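Long-range contacts in flavin-dependent thymidylate synthase (Thermus thermophilus, PDB 6J61), which probably catalyses the reductive methylation of dUMP to dTMP with methylenetetrahydrofolate as methyl donor, using FAD and NADPH: residues A[24-32]-A[58-66]; A[174-185]-A[211-222]. One frame throughout, in Å; residues are numbered along the deposited sequence.

Interaction 1 of 2, residues A[24-32]-A[58-66]; sequences DRAIVQAAR and TSPFEMVVF. With FAD (flavin-adenine dinucleotide), chain E.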
# COMPACT_ATOMS: atom_id res chain seq x y z
N ASP A 24 -23.97 2.92 2.88
CA ASP A 24 -24.06 2.21 4.17
C ASP A 24 -24.39 0.73 4.02
O ASP A 24 -23.90 -0.10 4.78
CB ASP A 24 -25.11 2.85 5.10
CG ASP A 24 -24.72 4.25 5.56
OD1 ASP A 24 -23.54 4.45 5.91
OD2 ASP A 24 -25.60 5.15 5.60
N ARG A 25 -25.22 0.40 3.03
CA ARG A 25 -25.62 -0.99 2.79
C ARG A 25 -24.45 -1.87 2.37
O ARG A 25 -24.42 -3.07 2.67
CB ARG A 25 -26.71 -1.05 1.73
CG ARG A 25 -28.00 -0.35 2.13
CD ARG A 25 -28.98 -0.29 0.98
NE ARG A 25 -28.29 0.04 -0.26
CZ ARG A 25 -28.91 0.43 -1.37
NH1 ARG A 25 -30.23 0.54 -1.41
NH2 ARG A 25 -28.19 0.69 -2.46
N ALA A 26 -23.49 -1.27 1.66
CA ALA A 26 -22.33 -2.00 1.18
C ALA A 26 -21.42 -2.46 2.33
O ALA A 26 -20.85 -3.55 2.30
CB ALA A 26 -21.57 -1.14 0.19
N ILE A 27 -21.28 -1.62 3.35
CA ILE A 27 -20.44 -1.95 4.49
C ILE A 27 -21.01 -3.19 5.17
O ILE A 27 -20.31 -4.19 5.39
CB ILE A 27 -20.43 -0.81 5.50
CG1 ILE A 27 -20.16 0.51 4.79
CG2 ILE A 27 -19.37 -1.05 6.54
CD1 ILE A 27 -20.37 1.72 5.66
N VAL A 28 -22.30 -3.11 5.48
CA VAL A 28 -23.01 -4.20 6.15
C VAL A 28 -23.04 -5.48 5.29
O VAL A 28 -22.89 -6.59 5.80
CB VAL A 28 -24.46 -3.73 6.52
CG1 VAL A 28 -25.36 -3.69 5.29
CG2 VAL A 28 -25.03 -4.62 7.57
N GLN A 29 -23.22 -5.31 3.98
CA GLN A 29 -23.25 -6.43 3.06
C GLN A 29 -21.91 -7.19 3.07
O GLN A 29 -21.88 -8.42 3.23
CB GLN A 29 -23.55 -5.92 1.64
CG GLN A 29 -23.26 -6.92 0.53
CD GLN A 29 -23.43 -6.32 -0.85
OE1 GLN A 29 -22.83 -5.29 -1.18
NE2 GLN A 29 -24.25 -6.96 -1.67
N ALA A 30 -20.82 -6.45 2.89
CA ALA A 30 -19.48 -7.05 2.89
C ALA A 30 -19.18 -7.67 4.26
O ALA A 30 -18.55 -8.72 4.35
CB ALA A 30 -18.43 -6.00 2.56
N ALA A 31 -19.63 -7.01 5.32
CA ALA A 31 -19.41 -7.52 6.67
C ALA A 31 -20.07 -8.88 6.81
O ALA A 31 -19.54 -9.78 7.46
CB ALA A 31 -19.96 -6.55 7.70
N ARG A 32 -21.24 -9.04 6.19
CA ARG A 32 -21.94 -10.32 6.29
C ARG A 32 -21.58 -11.28 5.16
O ARG A 32 -22.07 -12.40 5.11
CB ARG A 32 -23.46 -10.07 6.34
CG ARG A 32 -23.91 -9.19 7.51
CD ARG A 32 -25.42 -9.01 7.59
NE ARG A 32 -25.82 -8.17 8.72
CZ ARG A 32 -26.59 -7.09 8.61
NH1 ARG A 32 -27.06 -6.73 7.43
NH2 ARG A 32 -26.88 -6.36 9.67
N THR A 58 -12.06 -2.81 10.14
CA THR A 58 -12.05 -1.89 9.01
C THR A 58 -12.34 -2.38 7.59
O THR A 58 -12.79 -1.59 6.77
CB THR A 58 -10.71 -1.13 8.99
OG1 THR A 58 -9.63 -2.06 8.82
CG2 THR A 58 -10.51 -0.37 10.30
N SER A 59 -12.09 -3.65 7.31
CA SER A 59 -12.31 -4.20 5.97
C SER A 59 -13.64 -3.83 5.31
O SER A 59 -13.68 -3.44 4.14
CB SER A 59 -12.18 -5.72 5.99
OG SER A 59 -10.85 -6.12 5.69
N PRO A 60 -14.76 -3.96 6.05
CA PRO A 60 -16.08 -3.64 5.51
C PRO A 60 -16.18 -2.22 4.96
O PRO A 60 -16.82 -1.99 3.92
CB PRO A 60 -17.01 -3.87 6.70
CG PRO A 60 -16.34 -5.03 7.38
CD PRO A 60 -14.88 -4.62 7.37
N PHE A 61 -15.53 -1.29 5.66
CA PHE A 61 -15.54 0.11 5.24
C PHE A 61 -14.71 0.36 3.98
O PHE A 61 -14.85 1.40 3.33
CB PHE A 61 -15.05 1.00 6.38
CG PHE A 61 -15.96 0.99 7.57
CD1 PHE A 61 -15.88 -0.02 8.53
CD2 PHE A 61 -16.93 1.98 7.73
CE1 PHE A 61 -16.76 -0.04 9.62
CE2 PHE A 61 -17.81 1.97 8.81
CZ PHE A 61 -17.72 0.96 9.75
N GLU A 62 -13.84 -0.58 3.62
CA GLU A 62 -13.04 -0.41 2.42
C GLU A 62 -13.84 -0.82 1.19
O GLU A 62 -13.37 -0.61 0.06
CB GLU A 62 -11.77 -1.24 2.50
CG GLU A 62 -10.58 -0.51 3.05
CD GLU A 62 -9.39 -1.44 3.20
OE1 GLU A 62 -9.34 -2.18 4.19
OE2 GLU A 62 -8.51 -1.43 2.32
N MET A 63 -15.03 -1.39 1.40
CA MET A 63 -15.86 -1.82 0.28
C MET A 63 -16.65 -0.68 -0.32
O MET A 63 -17.41 -0.88 -1.26
CB MET A 63 -16.81 -2.94 0.70
CG MET A 63 -16.12 -4.26 1.05
SD MET A 63 -14.85 -4.71 -0.14
CE MET A 63 -14.10 -6.15 0.60
N VAL A 64 -16.47 0.52 0.23
CA VAL A 64 -17.14 1.72 -0.26
C VAL A 64 -16.06 2.64 -0.83
O VAL A 64 -15.03 2.85 -0.18
CB VAL A 64 -17.89 2.43 0.89
CG1 VAL A 64 -18.34 3.82 0.45
CG2 VAL A 64 -19.09 1.58 1.31
N VAL A 65 -16.26 3.17 -2.03
CA VAL A 65 -15.24 4.04 -2.63
C VAL A 65 -15.79 5.35 -3.20
O VAL A 65 -16.88 5.39 -3.75
CB VAL A 65 -14.47 3.29 -3.76
CG1 VAL A 65 -13.39 4.19 -4.37
CG2 VAL A 65 -13.84 2.03 -3.20
N PHE A 66 -15.03 6.42 -3.03
CA PHE A 66 -15.39 7.74 -3.54
C PHE A 66 -14.32 8.23 -4.50
O PHE A 66 -13.12 7.97 -4.32
CB PHE A 66 -15.55 8.76 -2.39
CG PHE A 66 -16.78 8.56 -1.56
CD1 PHE A 66 -16.90 7.47 -0.70
CD2 PHE A 66 -17.85 9.45 -1.65
CE1 PHE A 66 -18.06 7.27 0.05
CE2 PHE A 66 -19.01 9.25 -0.90
CZ PHE A 66 -19.12 8.16 -0.05
PA FAD E . -2.78 -3.26 7.30
O1A FAD E . -3.23 -4.36 6.40
O2A FAD E . -1.21 -3.46 7.63
O5B FAD E . -3.01 -1.87 6.54
C5B FAD E . -2.77 -0.80 7.45
C4B FAD E . -3.39 0.46 6.86
O4B FAD E . -2.78 0.76 5.58
C3B FAD E . -4.87 0.28 6.61
O3B FAD E . -5.67 0.64 7.74
C2B FAD E . -5.13 1.14 5.39
O2B FAD E . -5.39 2.49 5.80
C1B FAD E . -3.81 1.00 4.58
N9A FAD E . -3.85 -0.11 3.58
C8A FAD E . -3.03 -1.21 3.55
N7A FAD E . -3.32 -1.98 2.54
C5A FAD E . -4.34 -1.43 1.84
C6A FAD E . -5.06 -1.80 0.68
N6A FAD E . -4.75 -2.97 0.01
N1A FAD E . -6.06 -0.98 0.24
C2A FAD E . -6.37 0.16 0.88
N3A FAD E . -5.71 0.54 1.99
C4A FAD E . -4.70 -0.22 2.50
N1 FAD E . -11.03 -9.60 8.71
C2 FAD E . -11.79 -10.42 7.98
O2 FAD E . -11.40 -10.71 6.85
N3 FAD E . -12.96 -10.95 8.43
C4 FAD E . -13.45 -10.67 9.68
O4 FAD E . -14.50 -11.16 10.07
C4X FAD E . -12.66 -9.75 10.54
N5 FAD E . -13.03 -9.39 11.77
C5X FAD E . -12.29 -8.55 12.54
C6 FAD E . -12.74 -8.19 13.85
C7 FAD E . -11.99 -7.33 14.65
C7M FAD E . -12.51 -6.98 16.03
C8 FAD E . -10.75 -6.78 14.17
C8M FAD E . -9.92 -5.84 15.02
C9 FAD E . -10.28 -7.12 12.88
C9A FAD E . -11.04 -8.00 12.04
N10 FAD E . -10.59 -8.36 10.72
C10 FAD E . -11.38 -9.22 9.96
C1' FAD E . -9.33 -7.86 10.15
C2' FAD E . -9.46 -6.45 9.54
O2' FAD E . -10.60 -6.38 8.68
C3' FAD E . -8.15 -6.12 8.76
O3' FAD E . -8.01 -6.97 7.61
C4' FAD E . -6.90 -6.26 9.66
O4' FAD E . -7.19 -5.85 11.01
C5' FAD E . -5.77 -5.41 9.11
O5' FAD E . -5.99 -4.06 9.54
P FAD E . -5.23 -3.07 8.54
O1P FAD E . -5.69 -3.31 7.15
O2P FAD E . -5.58 -1.57 8.99
O3P FAD E . -3.61 -3.30 8.72

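Interaction 2 of 2, residues A[174-185]-A[211-222]; sequences LHNLFHFLKLRL and AWAAFEEHLLEG. With FAD (flavin-adenine dinucleotide), chain E; PO4 (phosphate ion), chain F.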
# COMPACT_ATOMS: atom_id res chain seq x y z
N LEU A 174 -13.68 4.45 1.71
CA LEU A 174 -14.23 5.08 2.91
C LEU A 174 -13.34 5.00 4.17
O LEU A 174 -13.20 5.99 4.91
CB LEU A 174 -15.62 4.51 3.20
CG LEU A 174 -16.38 5.16 4.36
CD1 LEU A 174 -16.35 6.69 4.24
CD2 LEU A 174 -17.81 4.64 4.38
N HIS A 175 -12.74 3.84 4.40
CA HIS A 175 -11.86 3.64 5.54
C HIS A 175 -10.70 4.64 5.52
O HIS A 175 -10.42 5.31 6.52
CB HIS A 175 -11.33 2.21 5.51
CG HIS A 175 -10.19 1.98 6.44
ND1 HIS A 175 -10.15 2.47 7.73
CD2 HIS A 175 -9.05 1.26 6.28
CE1 HIS A 175 -9.04 2.07 8.32
NE2 HIS A 175 -8.35 1.34 7.46
N ASN A 176 -10.02 4.74 4.39
CA ASN A 176 -8.90 5.65 4.25
C ASN A 176 -9.33 7.10 4.08
O ASN A 176 -8.56 8.03 4.34
CB ASN A 176 -8.01 5.21 3.09
CG ASN A 176 -7.18 4.00 3.45
OD1 ASN A 176 -6.30 4.08 4.29
ND2 ASN A 176 -7.48 2.86 2.83
N LEU A 177 -10.56 7.31 3.65
CA LEU A 177 -11.05 8.66 3.49
C LEU A 177 -11.34 9.19 4.90
O LEU A 177 -11.11 10.35 5.18
CB LEU A 177 -12.31 8.68 2.61
CG LEU A 177 -12.96 10.02 2.27
CD1 LEU A 177 -11.93 10.99 1.72
CD2 LEU A 177 -14.08 9.79 1.28
N PHE A 178 -11.83 8.33 5.78
CA PHE A 178 -12.11 8.74 7.16
C PHE A 178 -10.79 9.13 7.83
O PHE A 178 -10.72 10.09 8.60
CB PHE A 178 -12.76 7.62 7.97
CG PHE A 178 -14.25 7.51 7.78
CD1 PHE A 178 -15.04 8.64 7.68
CD2 PHE A 178 -14.87 6.26 7.74
CE1 PHE A 178 -16.43 8.54 7.55
CE2 PHE A 178 -16.25 6.15 7.61
CZ PHE A 178 -17.03 7.29 7.52
N HIS A 179 -9.76 8.35 7.54
CA HIS A 179 -8.43 8.60 8.06
C HIS A 179 -8.01 10.01 7.62
O HIS A 179 -7.58 10.83 8.43
CB HIS A 179 -7.45 7.57 7.49
CG HIS A 179 -6.05 7.70 8.00
ND1 HIS A 179 -5.69 7.37 9.28
CD2 HIS A 179 -4.92 8.12 7.38
CE1 HIS A 179 -4.39 7.57 9.44
NE2 HIS A 179 -3.90 8.02 8.30
N PHE A 180 -8.17 10.28 6.33
CA PHE A 180 -7.84 11.57 5.73
C PHE A 180 -8.56 12.71 6.44
O PHE A 180 -7.97 13.75 6.76
CB PHE A 180 -8.22 11.56 4.24
CG PHE A 180 -8.09 12.89 3.57
CD1 PHE A 180 -6.85 13.40 3.25
CD2 PHE A 180 -9.22 13.64 3.26
CE1 PHE A 180 -6.72 14.64 2.64
CE2 PHE A 180 -9.10 14.87 2.65
CZ PHE A 180 -7.85 15.37 2.34
N LEU A 181 -9.85 12.51 6.67
CA LEU A 181 -10.67 13.51 7.32
C LEU A 181 -10.26 13.76 8.76
O LEU A 181 -10.22 14.91 9.19
CB LEU A 181 -12.12 13.08 7.25
CG LEU A 181 -12.69 13.08 5.83
CD1 LEU A 181 -14.12 12.52 5.84
CD2 LEU A 181 -12.68 14.49 5.30
N LYS A 182 -9.95 12.70 9.49
CA LYS A 182 -9.53 12.80 10.88
C LYS A 182 -8.27 13.66 10.99
O LYS A 182 -8.14 14.46 11.91
CB LYS A 182 -9.26 11.41 11.46
CG LYS A 182 -8.70 11.39 12.88
CD LYS A 182 -9.63 12.09 13.87
CE LYS A 182 -9.01 12.21 15.27
NZ LYS A 182 -9.81 13.05 16.21
N LEU A 183 -7.35 13.50 10.04
CA LEU A 183 -6.11 14.27 10.04
C LEU A 183 -6.25 15.68 9.47
O LEU A 183 -5.72 16.63 10.04
CB LEU A 183 -5.03 13.53 9.25
CG LEU A 183 -4.45 12.30 9.95
CD1 LEU A 183 -3.63 11.48 8.97
CD2 LEU A 183 -3.61 12.75 11.15
N ARG A 184 -6.96 15.83 8.36
CA ARG A 184 -7.10 17.13 7.75
C ARG A 184 -8.21 17.99 8.33
O ARG A 184 -8.32 19.18 8.02
CB ARG A 184 -7.29 16.96 6.25
CG ARG A 184 -6.16 16.18 5.63
CD ARG A 184 -4.82 16.86 5.88
NE ARG A 184 -3.72 16.01 5.44
CZ ARG A 184 -2.44 16.34 5.49
NH1 ARG A 184 -2.08 17.53 5.94
NH2 ARG A 184 -1.52 15.48 5.09
N LEU A 185 -9.04 17.39 9.17
CA LEU A 185 -10.10 18.14 9.82
C LEU A 185 -9.54 18.64 11.16
O LEU A 185 -10.03 19.61 11.73
CB LEU A 185 -11.31 17.23 10.04
CG LEU A 185 -12.68 17.67 9.49
CD1 LEU A 185 -12.52 18.63 8.32
CD2 LEU A 185 -13.47 16.43 9.07
N ALA A 211 -22.51 5.32 8.44
CA ALA A 211 -21.07 5.21 8.64
C ALA A 211 -20.55 6.52 9.21
O ALA A 211 -19.73 6.54 10.14
CB ALA A 211 -20.38 4.90 7.34
N TRP A 212 -21.03 7.63 8.66
CA TRP A 212 -20.61 8.92 9.13
C TRP A 212 -21.02 9.14 10.58
O TRP A 212 -20.28 9.75 11.36
CB TRP A 212 -21.18 10.04 8.24
CG TRP A 212 -20.84 11.38 8.80
CD1 TRP A 212 -21.53 12.07 9.76
CD2 TRP A 212 -19.64 12.13 8.57
NE1 TRP A 212 -20.83 13.18 10.15
CE2 TRP A 212 -19.67 13.25 9.42
CE3 TRP A 212 -18.55 11.96 7.71
CZ2 TRP A 212 -18.64 14.19 9.46
CZ3 TRP A 212 -17.52 12.90 7.74
CH2 TRP A 212 -17.58 14.00 8.61
N ALA A 213 -22.20 8.64 10.95
CA ALA A 213 -22.66 8.81 12.32
C ALA A 213 -21.65 8.16 13.24
O ALA A 213 -21.22 8.74 14.23
CB ALA A 213 -24.03 8.18 12.51
N ALA A 214 -21.25 6.94 12.90
CA ALA A 214 -20.29 6.21 13.71
C ALA A 214 -18.96 6.97 13.74
O ALA A 214 -18.35 7.14 14.81
CB ALA A 214 -20.08 4.80 13.13
N PHE A 215 -18.50 7.40 12.57
CA PHE A 215 -17.24 8.13 12.48
C PHE A 215 -17.26 9.38 13.37
O PHE A 215 -16.33 9.64 14.11
CB PHE A 215 -16.96 8.53 11.03
CG PHE A 215 -15.68 9.28 10.85
CD1 PHE A 215 -14.45 8.64 11.01
CD2 PHE A 215 -15.70 10.65 10.58
CE1 PHE A 215 -13.25 9.36 10.92
CE2 PHE A 215 -14.50 11.38 10.48
CZ PHE A 215 -13.28 10.73 10.65
N GLU A 216 -18.34 10.14 13.28
CA GLU A 216 -18.46 11.36 14.07
C GLU A 216 -18.39 11.07 15.57
O GLU A 216 -17.55 11.62 16.29
CB GLU A 216 -19.78 12.04 13.71
CG GLU A 216 -20.01 13.36 14.39
CD GLU A 216 -21.23 14.08 13.84
OE1 GLU A 216 -22.34 13.50 13.86
OE2 GLU A 216 -21.07 15.23 13.39
N GLU A 217 -19.26 10.18 16.03
CA GLU A 217 -19.35 9.79 17.43
C GLU A 217 -18.06 9.21 18.02
O GLU A 217 -17.57 9.69 19.04
CB GLU A 217 -20.51 8.80 17.59
CG GLU A 217 -20.72 8.21 18.98
CD GLU A 217 -20.82 9.25 20.08
OE1 GLU A 217 -21.55 10.26 19.91
OE2 GLU A 217 -20.18 9.05 21.12
N HIS A 218 -17.51 8.18 17.36
CA HIS A 218 -16.31 7.50 17.84
C HIS A 218 -14.93 8.08 17.53
O HIS A 218 -14.00 7.91 18.32
CB HIS A 218 -16.34 6.05 17.37
CG HIS A 218 -17.49 5.27 17.91
ND1 HIS A 218 -17.55 4.83 19.21
CD2 HIS A 218 -18.66 4.89 17.33
CE1 HIS A 218 -18.70 4.21 19.41
NE2 HIS A 218 -19.39 4.24 18.29
N LEU A 219 -14.77 8.76 16.40
CA LEU A 219 -13.45 9.29 16.07
C LEU A 219 -13.33 10.80 15.99
O LEU A 219 -12.58 11.39 16.76
CB LEU A 219 -12.93 8.67 14.78
CG LEU A 219 -12.55 7.19 14.84
CD1 LEU A 219 -11.64 6.93 16.03
CD2 LEU A 219 -13.81 6.34 14.99
N LEU A 220 -14.05 11.41 15.07
CA LEU A 220 -13.97 12.86 14.91
C LEU A 220 -14.19 13.58 16.24
O LEU A 220 -13.33 14.35 16.69
CB LEU A 220 -15.01 13.33 13.89
CG LEU A 220 -14.72 14.66 13.21
CD1 LEU A 220 -13.42 14.56 12.45
CD2 LEU A 220 -15.84 15.00 12.25
N GLU A 221 -15.33 13.31 16.87
CA GLU A 221 -15.68 13.93 18.14
C GLU A 221 -15.18 13.14 19.35
O GLU A 221 -15.65 13.33 20.48
CB GLU A 221 -17.20 14.11 18.24
CG GLU A 221 -17.78 14.99 17.15
CD GLU A 221 -16.89 16.17 16.83
OE1 GLU A 221 -16.40 16.81 17.78
OE2 GLU A 221 -16.68 16.46 15.64
N GLY A 222 -14.24 12.24 19.11
CA GLY A 222 -13.70 11.45 20.19
C GLY A 222 -12.29 11.92 20.47
O GLY A 222 -11.86 12.95 19.97
PA FAD E . -2.78 -3.26 7.30
O1A FAD E . -3.23 -4.36 6.40
O2A FAD E . -1.21 -3.46 7.63
O5B FAD E . -3.01 -1.87 6.54
C5B FAD E . -2.77 -0.80 7.45
C4B FAD E . -3.39 0.46 6.86
O4B FAD E . -2.78 0.76 5.58
C3B FAD E . -4.87 0.28 6.61
O3B FAD E . -5.67 0.64 7.74
C2B FAD E . -5.13 1.14 5.39
O2B FAD E . -5.39 2.49 5.80
C1B FAD E . -3.81 1.00 4.58
N9A FAD E . -3.85 -0.11 3.58
C8A FAD E . -3.03 -1.21 3.55
N7A FAD E . -3.32 -1.98 2.54
C5A FAD E . -4.34 -1.43 1.84
C6A FAD E . -5.06 -1.80 0.68
N6A FAD E . -4.75 -2.97 0.01
N1A FAD E . -6.06 -0.98 0.24
C2A FAD E . -6.37 0.16 0.88
N3A FAD E . -5.71 0.54 1.99
C4A FAD E . -4.70 -0.22 2.50
N1 FAD E . -11.03 -9.60 8.71
C2 FAD E . -11.79 -10.42 7.98
O2 FAD E . -11.40 -10.71 6.85
N3 FAD E . -12.96 -10.95 8.43
C4 FAD E . -13.45 -10.67 9.68
O4 FAD E . -14.50 -11.16 10.07
C4X FAD E . -12.66 -9.75 10.54
N5 FAD E . -13.03 -9.39 11.77
C5X FAD E . -12.29 -8.55 12.54
C6 FAD E . -12.74 -8.19 13.85
C7 FAD E . -11.99 -7.33 14.65
C7M FAD E . -12.51 -6.98 16.03
C8 FAD E . -10.75 -6.78 14.17
C8M FAD E . -9.92 -5.84 15.02
C9 FAD E . -10.28 -7.12 12.88
C9A FAD E . -11.04 -8.00 12.04
N10 FAD E . -10.59 -8.36 10.72
C10 FAD E . -11.38 -9.22 9.96
C1' FAD E . -9.33 -7.86 10.15
C2' FAD E . -9.46 -6.45 9.54
O2' FAD E . -10.60 -6.38 8.68
C3' FAD E . -8.15 -6.12 8.76
O3' FAD E . -8.01 -6.97 7.61
C4' FAD E . -6.90 -6.26 9.66
O4' FAD E . -7.19 -5.85 11.01
C5' FAD E . -5.77 -5.41 9.11
O5' FAD E . -5.99 -4.06 9.54
P FAD E . -5.23 -3.07 8.54
O1P FAD E . -5.69 -3.31 7.15
O2P FAD E . -5.58 -1.57 8.99
O3P FAD E . -3.61 -3.30 8.72
P PO4 F . 2.27 18.19 5.55
O1 PO4 F . 1.11 18.79 6.27
O2 PO4 F . 3.53 18.63 6.20
O3 PO4 F . 2.26 18.63 4.13
O4 PO4 F . 2.18 16.71 5.60

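Interaction 1 of 2, residues A[24-32]-A[58-66]
Pro60 lies across helix 24-32 at Ile27 and Ala31. Its CB sits 3.7 Å from Ile27 CG2, and its CG meets Ala31 CB at 3.9 Å. Ser59, just before it, does not touch the helix; its backbone N gives a weak hydrogen bond to O2' of FAD. Phe61 starts out away from the helix. With CG anti to its carbonyl carbon (chi1 -65°), the ring comes back over Ile27. Ile27 CG2 then stands 3.9 Å above the ring centre in a CH-pi contact, only 2° off the normal, while CD1 of the same side chain reaches the CD2 side of the ring. Glu62 turns to the cofactor and makes a salt bridge with Arg84 of the third subunit. Met63 returns to the helix and sets its CG on the methyl of Ala30. Val64 CG2 touches both Ala26 CB and Ile27 CG1, 3.8 Å from each. The contact thus packs helix 24-32 on the turn leading into strand 65-73. Ser59 and Glu62 of this turn line the FAD pocket, which ThyX subunits share. No hydrogen bond crosses between the two segments. Aliphatic groups, a proline and one aromatic ring make the contact, so it rests on close fit and exclusion of water.

Interaction 2 of 2, residues A[174-185]-A[211-222]
Phe178 and Phe215 lay their rings face to face in an offset stack, centroids 4.2 Å apart and planes 11° from parallel. The two side chains slide past each other in opposite directions, which puts Phe215 CB over the Phe178 ring near its rim. Leu174 CD1 covers the opposite face, so the Phe178 ring is held between Phe215, by its ring and CB, and Leu174 CD1. Leu174 also sends CD2 to the methyl of Ala211, at 3.9 Å. Trp212 borders the edge of the Phe178 ring with CE3, and Leu181 CD1 comes in at the indole edge. Helices 174-184 and 211-220 cross at -47° with axes 11.1 Å apart, and the large rings fill that gap. His175 and Asn176 hydrogen-bond the FAD, so helix 211-220 packs against a cofactor-binding helix of the ThyX fold. An alanine in place of Phe215 would probably lose the stack and open a gap beside Phe178 and the backbone of helix 174-184. Further along, helix 211-220 widens into a pi-type turn. Here Lys182, bent at chi2, reaches past the Phe215 ring and its NZ bonds Leu219 O at 3.3 Å from above the carbonyl plane; Gly222 N uses the other face. The side chains of Leu185 and Leu220 cross at about a right angle, CD2 meeting CD1.

Following the chain from the N terminus, interaction 1 closes first. It joins helix 24-32 to the turn ahead of strand 65-73, and the intervening residues hold helix 42-54. Interaction 2 opens only later, at the end of strand 165-173, and closes around helix 191-207. The two are in series, neither nested nor crossed, yet they touch in space. Val64 O and Leu174 N, 2.8 Å apart, probably form a hydrogen bond between the residue before strand 65-73 and the first residue of helix 174-184. Asp24 OD1 probably bonds Ala211 N, and Ile27 packs on both Leu174 and Ala211. Together the contacts join three helices at the ends of two neighbouring inner strands, 65-73 and 165-173, beside an FAD that touches segments 58-66 and 174-185.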